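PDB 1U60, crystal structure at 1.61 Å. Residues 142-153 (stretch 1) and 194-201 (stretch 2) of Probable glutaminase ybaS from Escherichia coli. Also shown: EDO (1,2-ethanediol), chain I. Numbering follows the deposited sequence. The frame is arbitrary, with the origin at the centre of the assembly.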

ATOM      1  N   ILE A 142     -26.424   0.879  -1.649  1.00  9.41           N
ATOM      2  CA  ILE A 142     -25.162   1.620  -1.674  1.00  9.19           C
ATOM      3  C   ILE A 142     -24.432   1.521  -3.002  1.00  8.02           C
ATOM      4  O   ILE A 142     -23.843   2.527  -3.468  1.00  9.69           O
ATOM      5  CB  ILE A 142     -24.255   1.325  -0.478  1.00 10.16           C
ATOM      6  CG1 ILE A 142     -23.367   2.548  -0.267  1.00 11.68           C
ATOM      7  CG2 ILE A 142     -23.441   0.041  -0.647  1.00 10.40           C
ATOM      8  CD1 ILE A 142     -22.471   2.424   0.955  1.00 14.55           C
ATOM      9  N   GLN A 143     -24.481   0.349  -3.658  1.00  7.99           N
ATOM     10  CA  GLN A 143     -23.914   0.238  -5.019  1.00  7.33           C
ATOM     11  C   GLN A 143     -24.586   1.251  -5.971  1.00  6.90           C
ATOM     12  O   GLN A 143     -23.935   1.945  -6.702  1.00  6.76           O
ATOM     13  CB  GLN A 143     -24.055  -1.181  -5.603  1.00  7.79           C
ATOM     14  CG  GLN A 143     -23.330  -2.287  -4.938  1.00  7.12           C
ATOM     15  CD  GLN A 143     -23.403  -3.580  -5.726  1.00  8.53           C
ATOM     16  OE1 GLN A 143     -23.914  -3.619  -6.861  1.00  8.68           O
ATOM     17  NE2 GLN A 143     -22.936  -4.661  -5.115  1.00  8.78           N
ATOM     18  N   GLN A 144     -25.918   1.345  -5.924  1.00  7.01           N
ATOM     19  CA  GLN A 144     -26.629   2.299  -6.746  1.00  8.50           C
ATOM     20  C   GLN A 144     -26.305   3.752  -6.384  1.00  8.35           C
ATOM     21  O   GLN A 144     -26.130   4.608  -7.275  1.00  8.55           O
ATOM     22  CB  GLN A 144     -28.145   2.038  -6.678  1.00  8.61           C
ATOM     23  CG  GLN A 144     -28.565   0.663  -7.244  1.00 11.18           C
ATOM     24  CD  GLN A 144     -30.008   0.280  -6.923  1.00 12.31           C
ATOM     25  OE1 GLN A 144     -30.620   0.804  -5.964  1.00 15.39           O
ATOM     26  NE2 GLN A 144     -30.540  -0.707  -7.676  1.00 12.17           N
ATOM     27  N   GLN A 145     -26.155   4.038  -5.091  1.00  8.51           N
ATOM     28  CA  GLN A 145     -25.793   5.370  -4.656  1.00  9.28           C
ATOM     29  C   GLN A 145     -24.401   5.778  -5.107  1.00  8.72           C
ATOM     30  O   GLN A 145     -24.192   6.915  -5.469  1.00  8.05           O
ATOM     31  CB  GLN A 145     -25.850   5.465  -3.144  1.00 10.66           C
ATOM     32  CG  GLN A 145     -27.218   5.447  -2.561  1.00 13.08           C
ATOM     33  CD  GLN A 145     -27.159   5.528  -1.015  1.00 20.75           C
ATOM     34  OE1 GLN A 145     -26.631   4.608  -0.344  1.00 25.14           O
ATOM     35  NE2 GLN A 145     -27.721   6.593  -0.461  1.00 23.02           N
ATOM     36  N   LEU A 146     -23.475   4.838  -5.059  1.00  8.70           N
ATOM     37  CA  LEU A 146     -22.060   5.130  -5.405  1.00  8.66           C
ATOM     38  C   LEU A 146     -21.794   5.168  -6.906  1.00  9.55           C
ATOM     39  O   LEU A 146     -21.025   5.985  -7.335  1.00  8.52           O
ATOM     40  CB  LEU A 146     -21.172   4.076  -4.786  1.00  8.45           C
ATOM     41  CG  LEU A 146     -21.094   4.112  -3.275  1.00  8.26           C
ATOM     42  CD1 LEU A 146     -20.470   2.816  -2.827  1.00 10.48           C
ATOM     43  CD2 LEU A 146     -20.282   5.257  -2.802  1.00 10.71           C
ATOM     44  N   ALA A 147     -22.444   4.290  -7.686  1.00 10.05           N
ATOM     45  CA  ALA A 147     -22.122   4.080  -9.100  1.00  9.38           C
ATOM     46  C   ALA A 147     -23.237   4.415 -10.092  1.00 10.34           C
ATOM     47  O   ALA A 147     -22.978   4.668 -11.272  1.00 12.41           O
ATOM     48  CB  ALA A 147     -21.675   2.635  -9.322  1.00  9.84           C
ATOM     49  N   GLY A 148     -24.488   4.375  -9.626  1.00 11.19           N
ATOM     50  CA  GLY A 148     -25.602   4.730 -10.482  1.00 11.59           C
ATOM     51  C   GLY A 148     -26.826   3.885 -10.256  1.00 12.42           C
ATOM     52  O   GLY A 148     -26.740   2.706  -9.932  1.00 11.23           O
ATOM     53  N   GLU A 149     -27.992   4.502 -10.467  1.00 13.67           N
ATOM     54  CA  GLU A 149     -29.245   3.862 -10.119  1.00 15.65           C
ATOM     55  C   GLU A 149     -29.550   2.652 -10.994  1.00 14.72           C
ATOM     56  O   GLU A 149     -30.382   1.827 -10.600  1.00 15.23           O
ATOM     57  CB  GLU A 149     -30.442   4.845 -10.182  1.00 16.65           C
ATOM     58  CG  GLU A 149     -30.640   5.514 -11.532  1.00 22.31           C
ATOM     59  CD  GLU A 149     -31.866   6.430 -11.596  1.00 31.19           C
ATOM     60  OE1 GLU A 149     -32.642   6.476 -10.613  1.00 35.81           O
ATOM     61  OE2 GLU A 149     -32.034   7.113 -12.643  1.00 34.47           O
ATOM     62  N   GLN A 150     -28.933   2.551 -12.163  1.00 14.51           N
ATOM     63  CA  GLN A 150     -29.222   1.419 -13.070  1.00 15.31           C
ATOM     64  C   GLN A 150     -28.490   0.133 -12.646  1.00 14.58           C
ATOM     65  O   GLN A 150     -28.735  -0.908 -13.235  1.00 13.90           O
ATOM     66  CB  GLN A 150     -28.882   1.744 -14.534  1.00 15.56           C
ATOM     67  CG  GLN A 150     -29.633   2.988 -15.096  1.00 19.92           C
ATOM     68  CD  GLN A 150     -31.157   2.828 -15.029  1.00 29.55           C
ATOM     69  OE1 GLN A 150     -31.879   3.722 -14.552  1.00 32.98           O
ATOM     70  NE2 GLN A 150     -31.642   1.686 -15.498  1.00 32.99           N
ATOM     71  N   VAL A 151     -27.567   0.214 -11.689  1.00 14.18           N
ATOM     72  CA  VAL A 151     -26.860  -0.986 -11.227  1.00 13.43           C
ATOM     73  C   VAL A 151     -27.905  -1.922 -10.640  1.00 13.61           C
ATOM     74  O   VAL A 151     -28.728  -1.508  -9.802  1.00 15.28           O
ATOM     75  CB  VAL A 151     -25.801  -0.631 -10.179  1.00 13.31           C
ATOM     76  CG1 VAL A 151     -25.244  -1.877  -9.550  1.00 13.93           C
ATOM     77  CG2 VAL A 151     -24.730   0.176 -10.829  1.00 10.96           C
ATOM     78  N   ALA A 152     -27.892  -3.174 -11.084  1.00 12.91           N
ATOM     79  CA  ALA A 152     -28.921  -4.137 -10.721  1.00 11.83           C
ATOM     80  C   ALA A 152     -28.427  -5.570 -10.838  1.00 10.82           C
ATOM     81  O   ALA A 152     -27.557  -5.863 -11.633  1.00 10.48           O
ATOM     82  CB  ALA A 152     -30.162  -3.925 -11.605  1.00 13.07           C
ATOM     83  N   LEU A 153     -28.962  -6.440  -9.998  1.00 12.22           N
ATOM     84  CA  LEU A 153     -28.604  -7.858 -10.004  1.00 12.10           C
ATOM     85  C   LEU A 153     -28.970  -8.489 -11.376  1.00 12.55           C
ATOM     86  O   LEU A 153     -30.054  -8.256 -11.916  1.00 12.94           O
ATOM     87  CB  LEU A 153     -29.338  -8.563  -8.847  1.00 13.08           C
ATOM     88  CG  LEU A 153     -28.984 -10.031  -8.615  1.00 15.27           C
ATOM     89  CD1 LEU A 153     -27.819 -10.163  -7.802  1.00 19.59           C
ATOM     90  CD2 LEU A 153     -30.133 -10.709  -7.915  1.00 21.41           C
ATOM     91  N   ARG A 194     -24.533 -12.428  -4.276  1.00  9.08           N
ATOM     92  CA  ARG A 194     -25.424 -11.428  -4.897  1.00  9.00           C
ATOM     93  C   ARG A 194     -24.688 -10.158  -5.226  1.00  7.25           C
ATOM     94  O   ARG A 194     -24.843  -9.630  -6.325  1.00  7.29           O
ATOM     95  CB  ARG A 194     -26.623 -11.079  -4.006  1.00  8.79           C
ATOM     96  CG  ARG A 194     -27.549 -12.252  -3.715  1.00 10.25           C
ATOM     97  CD  ARG A 194     -28.782 -11.828  -2.952  1.00 12.84           C
ATOM     98  NE  ARG A 194     -29.375 -12.855  -2.098  1.00 13.70           N
ATOM     99  CZ  ARG A 194     -30.525 -12.690  -1.416  1.00 14.34           C
ATOM    100  NH1 ARG A 194     -31.218 -11.570  -1.525  1.00 15.71           N
ATOM    101  NH2 ARG A 194     -30.981 -13.641  -0.633  1.00 15.92           N
ATOM    102  N   GLN A 195     -23.900  -9.645  -4.279  1.00  8.28           N
ATOM    103  CA  GLN A 195     -23.267  -8.335  -4.472  1.00  8.07           C
ATOM    104  C   GLN A 195     -22.272  -8.347  -5.629  1.00  8.83           C
ATOM    105  O   GLN A 195     -22.030  -7.331  -6.302  1.00  7.82           O
ATOM    106  CB  GLN A 195     -22.646  -7.830  -3.182  1.00  8.39           C
ATOM    107  CG  GLN A 195     -21.255  -8.372  -2.893  1.00  8.84           C
ATOM    108  CD  GLN A 195     -20.624  -7.791  -1.676  1.00  8.75           C
ATOM    109  OE1 GLN A 195     -19.378  -7.511  -1.668  1.00 11.30           O
ATOM    110  NE2 GLN A 195     -21.374  -7.651  -0.644  1.00  5.57           N
ATOM    111  N   CYS A 196     -21.715  -9.534  -5.902  1.00  8.93           N
ATOM    112  CA  CYS A 196     -20.820  -9.749  -7.018  1.00  8.85           C
ATOM    113  C   CYS A 196     -21.520  -9.884  -8.383  1.00  8.59           C
ATOM    114  O   CYS A 196     -20.859  -9.816  -9.424  1.00  8.55           O
ATOM    115  CB  CYS A 196     -19.998 -11.009  -6.793  1.00  9.88           C
ATOM    116  SG  CYS A 196     -18.719 -10.841  -5.524  1.00  9.73           S
ATOM    117  N   SER A 197     -22.841 -10.039  -8.345  1.00  7.93           N
ATOM    118  CA  SER A 197     -23.630 -10.429  -9.493  1.00  7.82           C
ATOM    119  C   SER A 197     -24.443  -9.289 -10.087  1.00  8.34           C
ATOM    120  O   SER A 197     -25.239  -9.528 -10.956  1.00  9.14           O
ATOM    121  CB  SER A 197     -24.547 -11.639  -9.144  1.00  8.51           C
ATOM    122  OG  SER A 197     -23.773 -12.764  -8.725  1.00 10.50           O
ATOM    123  N   THR A 198     -24.207  -8.050  -9.681  1.00  8.57           N
ATOM    124  CA  THR A 198     -24.801  -6.899 -10.363  1.00  9.07           C
ATOM    125  C   THR A 198     -23.980  -6.529 -11.607  1.00  9.10           C
ATOM    126  O   THR A 198     -22.821  -6.935 -11.738  1.00  9.92           O
ATOM    127  CB  THR A 198     -24.875  -5.724  -9.388  1.00 10.03           C
ATOM    128  OG1 THR A 198     -23.545  -5.426  -8.945  1.00  9.49           O
ATOM    129  CG2 THR A 198     -25.711  -6.052  -8.168  1.00 10.07           C
ATOM    130  N   LEU A 199     -24.606  -5.781 -12.505  1.00  8.83           N
ATOM    131  CA  LEU A 199     -23.979  -5.317 -13.726  1.00  8.49           C
ATOM    132  C   LEU A 199     -23.850  -3.804 -13.751  1.00  9.16           C
ATOM    133  O   LEU A 199     -24.757  -3.089 -13.311  1.00  9.01           O
ATOM    134  CB  LEU A 199     -24.825  -5.728 -14.923  1.00 10.21           C
ATOM    135  CG  LEU A 199     -25.162  -7.225 -15.078  1.00 10.68           C
ATOM    136  CD1 LEU A 199     -25.858  -7.466 -16.413  1.00 13.14           C
ATOM    137  CD2 LEU A 199     -23.931  -8.093 -15.039  1.00 11.43           C
ATOM    138  N   LEU A 200     -22.682  -3.316 -14.176  1.00  8.06           N
ATOM    139  CA  LEU A 200     -22.498  -1.890 -14.390  1.00  9.01           C
ATOM    140  C   LEU A 200     -21.608  -1.625 -15.595  1.00  8.53           C
ATOM    141  O   LEU A 200     -20.874  -2.517 -16.034  1.00  9.38           O
ATOM    142  CB  LEU A 200     -21.916  -1.232 -13.140  1.00  8.83           C
ATOM    143  CG  LEU A 200     -20.403  -1.298 -12.942  1.00  9.57           C
ATOM    144  CD1 LEU A 200     -20.075  -0.447 -11.708  1.00 11.34           C
ATOM    145  CD2 LEU A 200     -19.839  -2.774 -12.868  1.00  8.72           C
ATOM    146  N   ASN A 201     -21.653  -0.404 -16.145  1.00  8.02           N
ATOM    147  CA  ASN A 201     -20.811  -0.068 -17.265  1.00  8.59           C
ATOM    148  C   ASN A 201     -19.598   0.736 -16.830  1.00  7.60           C
ATOM    149  O   ASN A 201     -19.406   1.018 -15.634  1.00  8.46           O
ATOM    150  CB  ASN A 201     -21.557   0.624 -18.399  1.00  8.37           C
ATOM    151  CG  ASN A 201     -22.167   1.896 -18.013  1.00  9.36           C
ATOM    152  OD1 ASN A 201     -21.595   2.688 -17.241  1.00  8.86           O
ATOM    153  ND2 ASN A 201     -23.383   2.159 -18.565  1.00  9.18           N
TER
HETATM  154  C1  EDO I1217     -23.842   6.054 -20.071  1.00 25.95           C
HETATM  155  O1  EDO I1217     -23.295   4.963 -20.866  1.00 19.39           O
HETATM  156  C2  EDO I1217     -23.846   5.737 -18.576  1.00 25.93           C
HETATM  157  O2  EDO I1217     -24.834   4.779 -18.149  1.00 23.35           O
HETATM  158  O   HOH W   1     -27.235  -3.094 -14.278  1.00 22.79           O

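A single buried glutamine does much of the polar work here, its amide reading two groups of the other stretch at once. Gln-143 leaves its helix with CB directed toward stretch 2 and an extended chi2, which delivers the amide to the bend where helix gives way to strand. There Gln-143 NE2 donates to Gln-195 O at 3.1 Å, while Gln-143 OE1 accepts from Thr-198 OG1 at 2.8 Å. A carboxamide suits this site because it offers a donor and an acceptor on neighbouring atoms, and together the two bonds fix which way round the amide sits.

Backbone pairing adds a second polar link. Leu-199 N donates to Ala-152 O at 3.1 Å, and the same carbonyl receives a CA-H...O contact from Thr-198 CA at 3.2 Å. The register is antiparallel, but the bridge between Ala-152 and Leu-199 is loose. Beside it, water 1 donates to both Gln-150 O and Leu-199 O, at 2.8 and 2.7 Å from its oxygen, so solvent joins the two backbones next to the direct bond.

Apolar contacts complete the interface. Val-151 spans two residues: its CG1 lies 3.9 Å from Thr-198 CB and its CG2 3.9 Å from Leu-200 CB. Ala-147 CB meets Leu-200 CD1 at 4.2 Å. Leu-153 starts with CB pointing away, yet its side chain returns, bringing CD1 to 3.8 Å from Ser-197 CB.

The loop that presents Val-151 is itself braced. Gly-148 ends the helix with positive phi, at backbone angles where a CB would jam against the preceding carbonyl O, and a type I turn runs from there to Val-151. Gln-144 NE2 then donates to Val-151 O at 2.9 Å, tying the turn's exit back to the helix.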